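Local coordinates for protein transcriptional regulator, IclR family (Alicyclobacillus acidocaldarius subsp. acidocaldarius, PDB 5TJJ) that probably acts as a DNA-binding transcription factor of the IclR family, pairing a helix-turn-helix domain with a GAF-like C-terminal domain, at residues A[92-97]-A[103-108]; A[147-152]-A[208-213]; A[195-198]-A[204-207]. All coordinates share one frame; numbering follows the deposited sequence.

Contact 1 (A[92-97]-A[103-108]); sequences AELHQV and MTAVLV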
loop_
_atom_site.group_PDB
_atom_site.type_symbol
_atom_site.label_atom_id
_atom_site.label_comp_id
_atom_site.label_asym_id
_atom_site.label_seq_id
_atom_site.Cartn_x
_atom_site.Cartn_y
_atom_site.Cartn_z
ATOM N N ALA A 92 -7.700 14.896 1.116
ATOM C CA ALA A 92 -7.706 15.327 2.516
ATOM C C ALA A 92 -6.620 16.361 2.796
ATOM O O ALA A 92 -6.841 17.339 3.491
ATOM C CB ALA A 92 -7.551 14.131 3.443
ATOM N N GLU A 93 -5.450 16.142 2.234
ATOM C CA GLU A 93 -4.367 17.104 2.349
ATOM C C GLU A 93 -4.716 18.424 1.597
ATOM O O GLU A 93 -4.302 19.499 2.024
ATOM C CB GLU A 93 -3.073 16.444 1.852
ATOM C CG GLU A 93 -1.790 17.125 2.262
ATOM C CD GLU A 93 -1.355 16.900 3.705
ATOM O OE1 GLU A 93 -1.726 15.874 4.333
ATOM O OE2 GLU A 93 -0.606 17.789 4.199
ATOM N N LEU A 94 -5.487 18.356 0.509
ATOM C CA LEU A 94 -5.946 19.570 -0.164
ATOM C C LEU A 94 -6.832 20.438 0.704
ATOM O O LEU A 94 -6.789 21.655 0.578
ATOM C CB LEU A 94 -6.721 19.268 -1.443
ATOM C CG LEU A 94 -5.969 18.795 -2.683
ATOM C CD1 LEU A 94 -6.947 18.757 -3.849
ATOM C CD2 LEU A 94 -4.777 19.684 -2.997
ATOM N N HIS A 95 -7.672 19.821 1.528
ATOM C CA HIS A 95 -8.481 20.572 2.488
ATOM C C HIS A 95 -7.627 21.280 3.518
ATOM O O HIS A 95 -7.971 22.390 3.919
ATOM C CB HIS A 95 -9.524 19.706 3.178
ATOM C CG HIS A 95 -10.683 19.353 2.305
ATOM N ND1 HIS A 95 -10.655 18.297 1.413
ATOM C CD2 HIS A 95 -11.912 19.906 2.189
ATOM C CE1 HIS A 95 -11.816 18.210 0.787
ATOM N NE2 HIS A 95 -12.598 19.174 1.241
ATOM N N GLN A 96 -6.511 20.679 3.917
ATOM C CA GLN A 96 -5.556 21.362 4.822
ATOM C C GLN A 96 -4.957 22.614 4.168
ATOM O O GLN A 96 -4.784 23.651 4.810
ATOM C CB GLN A 96 -4.390 20.460 5.205
ATOM C CG GLN A 96 -4.727 19.106 5.822
ATOM C CD GLN A 96 -5.088 19.188 7.281
ATOM O OE1 GLN A 96 -5.692 20.165 7.739
ATOM N NE2 GLN A 96 -4.729 18.150 8.028
ATOM N N VAL A 97 -4.615 22.483 2.894
ATOM C CA VAL A 97 -4.011 23.542 2.100
ATOM C C VAL A 97 -4.987 24.697 1.935
ATOM O O VAL A 97 -4.607 25.851 2.107
ATOM C CB VAL A 97 -3.585 23.025 0.699
ATOM C CG1 VAL A 97 -3.180 24.172 -0.205
ATOM C CG2 VAL A 97 -2.432 22.046 0.820
HETATM N N MSE A 103 -7.523 29.581 0.007
HETATM C CA MSE A 103 -7.631 29.472 -1.454
HETATM C C MSE A 103 -8.294 28.186 -1.805
HETATM O O MSE A 103 -8.333 27.244 -1.003
HETATM C CB MSE A 103 -6.258 29.495 -2.114
HETATM C CG MSE A 103 -5.591 30.843 -1.863
HETATM SE SE MSE A 103 -3.793 30.948 -2.675
HETATM C CE MSE A 103 -3.220 32.737 -2.052
ATOM N N THR A 104 -8.825 28.115 -3.021
ATOM C CA THR A 104 -9.409 26.867 -3.497
ATOM C C THR A 104 -8.241 26.003 -3.967
ATOM O O THR A 104 -7.409 26.439 -4.693
ATOM C CB THR A 104 -10.468 27.101 -4.582
ATOM O OG1 THR A 104 -11.605 27.716 -3.973
ATOM C CG2 THR A 104 -10.887 25.792 -5.246
ATOM N N ALA A 105 -8.200 24.771 -3.508
ATOM C CA ALA A 105 -7.124 23.862 -3.825
ATOM C C ALA A 105 -7.640 22.773 -4.760
ATOM O O ALA A 105 -8.784 22.339 -4.659
ATOM C CB ALA A 105 -6.554 23.270 -2.543
ATOM N N VAL A 106 -6.792 22.336 -5.674
ATOM C CA VAL A 106 -7.217 21.505 -6.771
ATOM C C VAL A 106 -6.182 20.424 -7.067
ATOM O O VAL A 106 -4.961 20.667 -7.046
ATOM C CB VAL A 106 -7.480 22.387 -7.994
ATOM C CG1 VAL A 106 -7.646 21.551 -9.254
ATOM C CG2 VAL A 106 -8.733 23.214 -7.777
ATOM N N LEU A 107 -6.682 19.227 -7.357
ATOM C CA LEU A 107 -5.829 18.090 -7.687
ATOM C C LEU A 107 -5.929 17.802 -9.202
ATOM O O LEU A 107 -6.995 17.426 -9.691
ATOM C CB LEU A 107 -6.250 16.876 -6.845
ATOM C CG LEU A 107 -5.495 15.583 -7.064
ATOM C CD1 LEU A 107 -4.008 15.769 -6.779
ATOM C CD2 LEU A 107 -6.091 14.496 -6.183
ATOM N N VAL A 108 -4.808 17.958 -9.915
ATOM C CA VAL A 108 -4.757 17.829 -11.383
ATOM C C VAL A 108 -4.018 16.556 -11.811
ATOM O O VAL A 108 -2.947 16.250 -11.300
ATOM C CB VAL A 108 -4.042 19.032 -11.996
ATOM C CG1 VAL A 108 -4.278 19.073 -13.484
ATOM C CG2 VAL A 108 -4.504 20.320 -11.313
#
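L94 supplies most of the apolar contact between helix 92-97 and strand 104-108. Its two methyl branches divide the work. CD1 reaches L107, 3.6 Å from CB of that residue, and the two leucine side chains cross at about a right angle. CD2 lies beside A105, 4.0 Å from its CB. L94 CG stands anti to its own carbonyl carbon (chi1 -74°), which carries the branched end out to the strand. V97 adds a looser touch one turn later, with CG1 4.2 Å from A105 CB.

Backbone atoms take part through van der Waals contact. L94 O lies 3.5 Å from A105 CB. L94 CD1 also packs at 3.5 Å from L107 N. L107 is itself backbone-bonded to I119 and G120 of strand 115-122.

L94 and L107 both touch L222, and V97 touches L243 of helix 233-253. The contact thus seats helix 86-101 on the antiparallel sheet of the C-terminal domain. An alanine in place of L94 would probably leave L107 CB without its partner and A105 with less cover, opening a gap between helix and strand. With no polar bond between the segments, close fit and exclusion of water hold them together.

Contact 2 (A[147-152]-A[208-213]); sequences GRCFLA and AVPVFN
The flat group here is the peptide joining A208 to V209, and C149 meets it from above. Its sulfur sits over one face of the peptide. C149 SG is 3.4 Å from A208 O and 3.6 Å from A208 C. It is 3.8 Å from V209 N, so it lies above the plane, nearer the carbonyl end than the nitrogen. The puckered ring of P210 touches the helix through two of its atoms. P210 CD lies 3.9 Å from C149 SG, and P210 CB lies 4.0 Å from the backbone O of C149.

C149 SG also packs against the methyl of A208, with the sulfur 3.7 Å from A208 CB. The sulfur stands anti to the C149 carbonyl carbon (chi1 -73°), and this turn carries it down onto the strand. One cysteine therefore makes nearly all the contact. The short segments of helix 147-151 and strand 208-212 run in roughly the same direction, 35° apart, and approach to 7.6 Å between axes.

C149 and F150 both touch V221 on the neighbouring strand 218-227. V209 points away from C149 and packs on L243 and A247 of helix 233-253. The sheet is thus covered on both faces, by helix 144-151 on one and helix 233-253 on the other. R148 leaves the contact to pair with E199 in a salt bridge.

All four touching residues are buried. The two segments share no hydrogen bond. Cohesion here comes from the sulfur packed against a peptide face, a methyl and a proline ring.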
loop_
_atom_site.group_PDB
_atom_site.type_symbol
_atom_site.label_atom_id
_atom_site.label_comp_id
_atom_site.label_asym_id
_atom_site.label_seq_id
_atom_site.Cartn_x
_atom_site.Cartn_y
_atom_site.Cartn_z
ATOM N N GLY A 147 -0.050 23.306 -15.864
ATOM C CA GLY A 147 0.513 22.796 -17.096
ATOM C C GLY A 147 2.041 22.756 -17.048
ATOM O O GLY A 147 2.665 21.708 -17.239
ATOM N N ARG A 148 2.636 23.902 -16.743
ATOM C CA ARG A 148 4.079 24.005 -16.579
ATOM C C ARG A 148 4.694 23.039 -15.547
ATOM O O ARG A 148 5.870 22.667 -15.678
ATOM C CB ARG A 148 4.440 25.429 -16.163
ATOM C CG ARG A 148 4.227 26.459 -17.246
ATOM C CD ARG A 148 5.059 27.703 -16.986
ATOM N NE ARG A 148 4.374 28.630 -16.102
ATOM C CZ ARG A 148 3.349 29.394 -16.450
ATOM N NH1 ARG A 148 2.866 29.379 -17.694
ATOM N NH2 ARG A 148 2.817 30.190 -15.544
ATOM N N CYS A 149 3.939 22.670 -14.511
ATOM C CA CYS A 149 4.453 21.693 -13.565
ATOM C C CYS A 149 4.552 20.296 -14.132
ATOM O O CYS A 149 5.415 19.563 -13.697
ATOM C CB CYS A 149 3.646 21.635 -12.282
ATOM S SG CYS A 149 3.904 23.049 -11.224
ATOM N N PHE A 150 3.674 19.919 -15.067
ATOM C CA PHE A 150 3.793 18.620 -15.759
ATOM C C PHE A 150 4.937 18.704 -16.772
ATOM O O PHE A 150 5.879 17.906 -16.715
ATOM C CB PHE A 150 2.497 18.218 -16.472
ATOM C CG PHE A 150 1.338 17.877 -15.557
ATOM C CD1 PHE A 150 1.282 16.671 -14.899
ATOM C CD2 PHE A 150 0.255 18.745 -15.424
ATOM C CE1 PHE A 150 0.197 16.334 -14.087
ATOM C CE2 PHE A 150 -0.841 18.415 -14.617
ATOM C CZ PHE A 150 -0.866 17.212 -13.942
ATOM N N LEU A 151 4.878 19.701 -17.650
ATOM C CA LEU A 151 5.823 19.819 -18.762
ATOM C C LEU A 151 7.282 20.005 -18.381
ATOM O O LEU A 151 8.154 19.404 -18.982
ATOM C CB LEU A 151 5.452 20.969 -19.674
ATOM C CG LEU A 151 4.574 20.681 -20.877
ATOM C CD1 LEU A 151 4.493 21.954 -21.707
ATOM C CD2 LEU A 151 5.154 19.563 -21.722
ATOM N N ALA A 152 7.547 20.827 -17.379
ATOM C CA ALA A 152 8.905 21.131 -17.000
ATOM C C ALA A 152 9.727 19.878 -16.665
ATOM O O ALA A 152 10.987 19.889 -16.749
ATOM C CB ALA A 152 8.901 22.095 -15.824
ATOM N N ALA A 208 1.169 26.273 -8.275
ATOM C CA ALA A 208 1.157 24.856 -8.507
ATOM C C ALA A 208 2.482 24.203 -8.171
ATOM O O ALA A 208 3.538 24.785 -8.308
ATOM C CB ALA A 208 0.825 24.603 -9.949
ATOM N N VAL A 209 2.410 22.953 -7.771
ATOM C CA VAL A 209 3.574 22.197 -7.387
ATOM C C VAL A 209 3.382 20.783 -7.882
ATOM O O VAL A 209 2.275 20.256 -7.798
ATOM C CB VAL A 209 3.736 22.207 -5.854
ATOM C CG1 VAL A 209 4.875 21.280 -5.397
ATOM C CG2 VAL A 209 4.035 23.608 -5.414
ATOM N N PRO A 210 4.449 20.168 -8.395
ATOM C CA PRO A 210 4.361 18.805 -8.917
ATOM C C PRO A 210 4.352 17.737 -7.822
ATOM O O PRO A 210 4.928 17.965 -6.757
ATOM C CB PRO A 210 5.625 18.676 -9.753
ATOM C CG PRO A 210 6.596 19.608 -9.118
ATOM C CD PRO A 210 5.765 20.773 -8.667
ATOM N N VAL A 211 3.686 16.600 -8.090
ATOM C CA VAL A 211 3.806 15.391 -7.240
ATOM C C VAL A 211 4.554 14.346 -8.051
ATOM O O VAL A 211 4.138 14.030 -9.163
ATOM C CB VAL A 211 2.416 14.839 -6.821
ATOM C CG1 VAL A 211 2.500 13.530 -6.054
ATOM C CG2 VAL A 211 1.689 15.866 -5.999
ATOM N N PHE A 212 5.644 13.810 -7.499
ATOM C CA PHE A 212 6.425 12.790 -8.195
ATOM C C PHE A 212 6.027 11.397 -7.736
ATOM O O PHE A 212 5.605 11.219 -6.606
ATOM C CB PHE A 212 7.912 12.996 -7.951
ATOM C CG PHE A 212 8.384 14.380 -8.278
ATOM C CD1 PHE A 212 8.714 14.727 -9.596
ATOM C CD2 PHE A 212 8.522 15.342 -7.271
ATOM C CE1 PHE A 212 9.142 16.010 -9.900
ATOM C CE2 PHE A 212 8.967 16.629 -7.580
ATOM C CZ PHE A 212 9.259 16.962 -8.897
ATOM N N ASN A 213 6.183 10.411 -8.607
ATOM C CA ASN A 213 5.880 9.014 -8.269
ATOM C C ASN A 213 7.164 8.187 -8.222
ATOM O O ASN A 213 8.272 8.750 -8.199
ATOM C CB ASN A 213 4.842 8.444 -9.248
ATOM C CG ASN A 213 5.384 8.246 -10.633
ATOM O OD1 ASN A 213 6.589 8.259 -10.875
ATOM N ND2 ASN A 213 4.488 8.081 -11.559
#

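Contact 3 (A[195-198]-A[204-207]); sequences VSHG and ISAV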
loop_
_atom_site.group_PDB
_atom_site.type_symbol
_atom_site.label_atom_id
_atom_site.label_comp_id
_atom_site.label_asym_id
_atom_site.label_seq_id
_atom_site.Cartn_x
_atom_site.Cartn_y
_atom_site.Cartn_z
ATOM N N VAL A 195 3.712 29.802 -11.087
ATOM C CA VAL A 195 2.697 30.793 -10.776
ATOM C C VAL A 195 2.209 31.361 -12.091
ATOM O O VAL A 195 3.002 31.657 -12.952
ATOM C CB VAL A 195 3.241 31.930 -9.887
ATOM C CG1 VAL A 195 2.164 32.970 -9.573
ATOM C CG2 VAL A 195 3.807 31.366 -8.589
ATOM N N SER A 196 0.902 31.515 -12.238
ATOM C CA SER A 196 0.328 32.116 -13.420
ATOM C C SER A 196 -0.689 33.139 -12.974
ATOM O O SER A 196 -1.369 32.928 -11.964
ATOM C CB SER A 196 -0.320 31.053 -14.309
ATOM O OG SER A 196 -1.461 30.458 -13.724
ATOM N N HIS A 197 -0.777 34.245 -13.716
ATOM C CA HIS A 197 -1.708 35.350 -13.428
ATOM C C HIS A 197 -2.575 35.612 -14.651
ATOM O O HIS A 197 -2.184 36.295 -15.592
ATOM C CB HIS A 197 -0.956 36.638 -13.051
ATOM C CG HIS A 197 -0.135 36.526 -11.801
ATOM N ND1 HIS A 197 -0.685 36.243 -10.566
ATOM C CD2 HIS A 197 1.197 36.681 -11.595
ATOM C CE1 HIS A 197 0.272 36.214 -9.660
ATOM N NE2 HIS A 197 1.423 36.484 -10.256
ATOM N N GLY A 198 -3.765 35.052 -14.629
ATOM C CA GLY A 198 -4.717 35.269 -15.685
ATOM C C GLY A 198 -4.346 34.645 -17.004
ATOM O O GLY A 198 -4.688 35.194 -18.036
ATOM N N ILE A 204 -7.938 35.381 -12.412
ATOM C CA ILE A 204 -7.634 34.211 -11.600
ATOM C C ILE A 204 -6.137 33.890 -11.615
ATOM O O ILE A 204 -5.531 33.767 -12.673
ATOM C CB ILE A 204 -8.412 32.993 -12.099
ATOM C CG1 ILE A 204 -9.906 33.275 -12.078
ATOM C CG2 ILE A 204 -8.061 31.727 -11.293
ATOM C CD1 ILE A 204 -10.484 33.431 -10.703
ATOM N N SER A 205 -5.554 33.758 -10.428
ATOM C CA SER A 205 -4.170 33.325 -10.317
ATOM C C SER A 205 -4.066 31.883 -9.820
ATOM O O SER A 205 -4.991 31.330 -9.236
ATOM C CB SER A 205 -3.381 34.265 -9.419
ATOM O OG SER A 205 -3.499 35.609 -9.889
ATOM N N ALA A 206 -2.929 31.273 -10.127
ATOM C CA ALA A 206 -2.650 29.864 -9.807
ATOM C C ALA A 206 -1.213 29.702 -9.322
ATOM O O ALA A 206 -0.305 30.309 -9.845
ATOM C CB ALA A 206 -2.922 28.973 -11.004
ATOM N N VAL A 207 -1.057 28.893 -8.295
ATOM C CA VAL A 207 0.210 28.445 -7.757
ATOM C C VAL A 207 0.123 26.924 -7.759
ATOM O O VAL A 207 -0.872 26.359 -7.272
ATOM C CB VAL A 207 0.354 28.917 -6.314
ATOM C CG1 VAL A 207 1.698 28.498 -5.749
ATOM C CG2 VAL A 207 0.141 30.422 -6.233
#
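S205 OG has two partners: T228 OG1, its stronger one, on the loop after strand 218-227, and H197 ND1 across the hairpin. The bond to H197 ND1 is 3.0 Å long and nearly straight at 173°, and either atom could be the donor. The oxygen lies at the edge of the imidazole, in the ring plane and in line with ND1. H197 CG stands anti to its own carbonyl carbon (chi1 -63°), and the second torsion turns ND1 to S205. The bond probably limits rotation of the largely exposed ring, which also touches T228.

The backbones form an antiparallel ladder. S196 and A206 are the hydrogen-bonded pair. S196 N gives to A206 O and A206 N gives to S196 O, both at 2.9 Å. V195 with V207 and H197 with S205 are the non-hydrogen-bonded pairs on either side. Each carbonyl of the central pair also receives a CA-H contact: V195 CA lies 3.2 Å from A206 O, and S205 CA lies 3.3 Å from S196 O. At the turn, G198 N donates to I204 O at 2.9 Å. G198 has a positive phi (69°), which favours glycine there.

On the face that carries S196 and A206, S196 OG packs 3.4 Å from A206 CB. It also makes a weak hydrogen bond to A145 N of helix 144-151, which covers this face.

The pairing builds the beta hairpin of strands 194-197 and 204-212 at one margin of the six-stranded sheet. Its chemistry is mainly directional: backbone bonds set the register, and the H197–S205 bond ties the side chains across it.

How the contacts relate
All three contacts belong to one antiparallel sheet in the C-terminal domain. Contacts 1 and 2 are core contacts, each laying a helix on a strand by van der Waals contact, backbone atoms included, without polar bonds. They meet where F150 CZ packs against V108 O. Contact 3 lies farther from the chain centre, at an edge strand of the sheet within this chain. It is mostly buried, with an exposed rim at H197. It is strand to strand, so hydrogen bonds carry it. Contacts 2 and 3 share strand 204-212, at different parts of it. R148 joins them through a probable hydrogen bond from NH2 to V195 O. Contacts 1 and 3 do not touch, but L243 of helix 233-253 touches V97, V209 and V207, one residue from each contact.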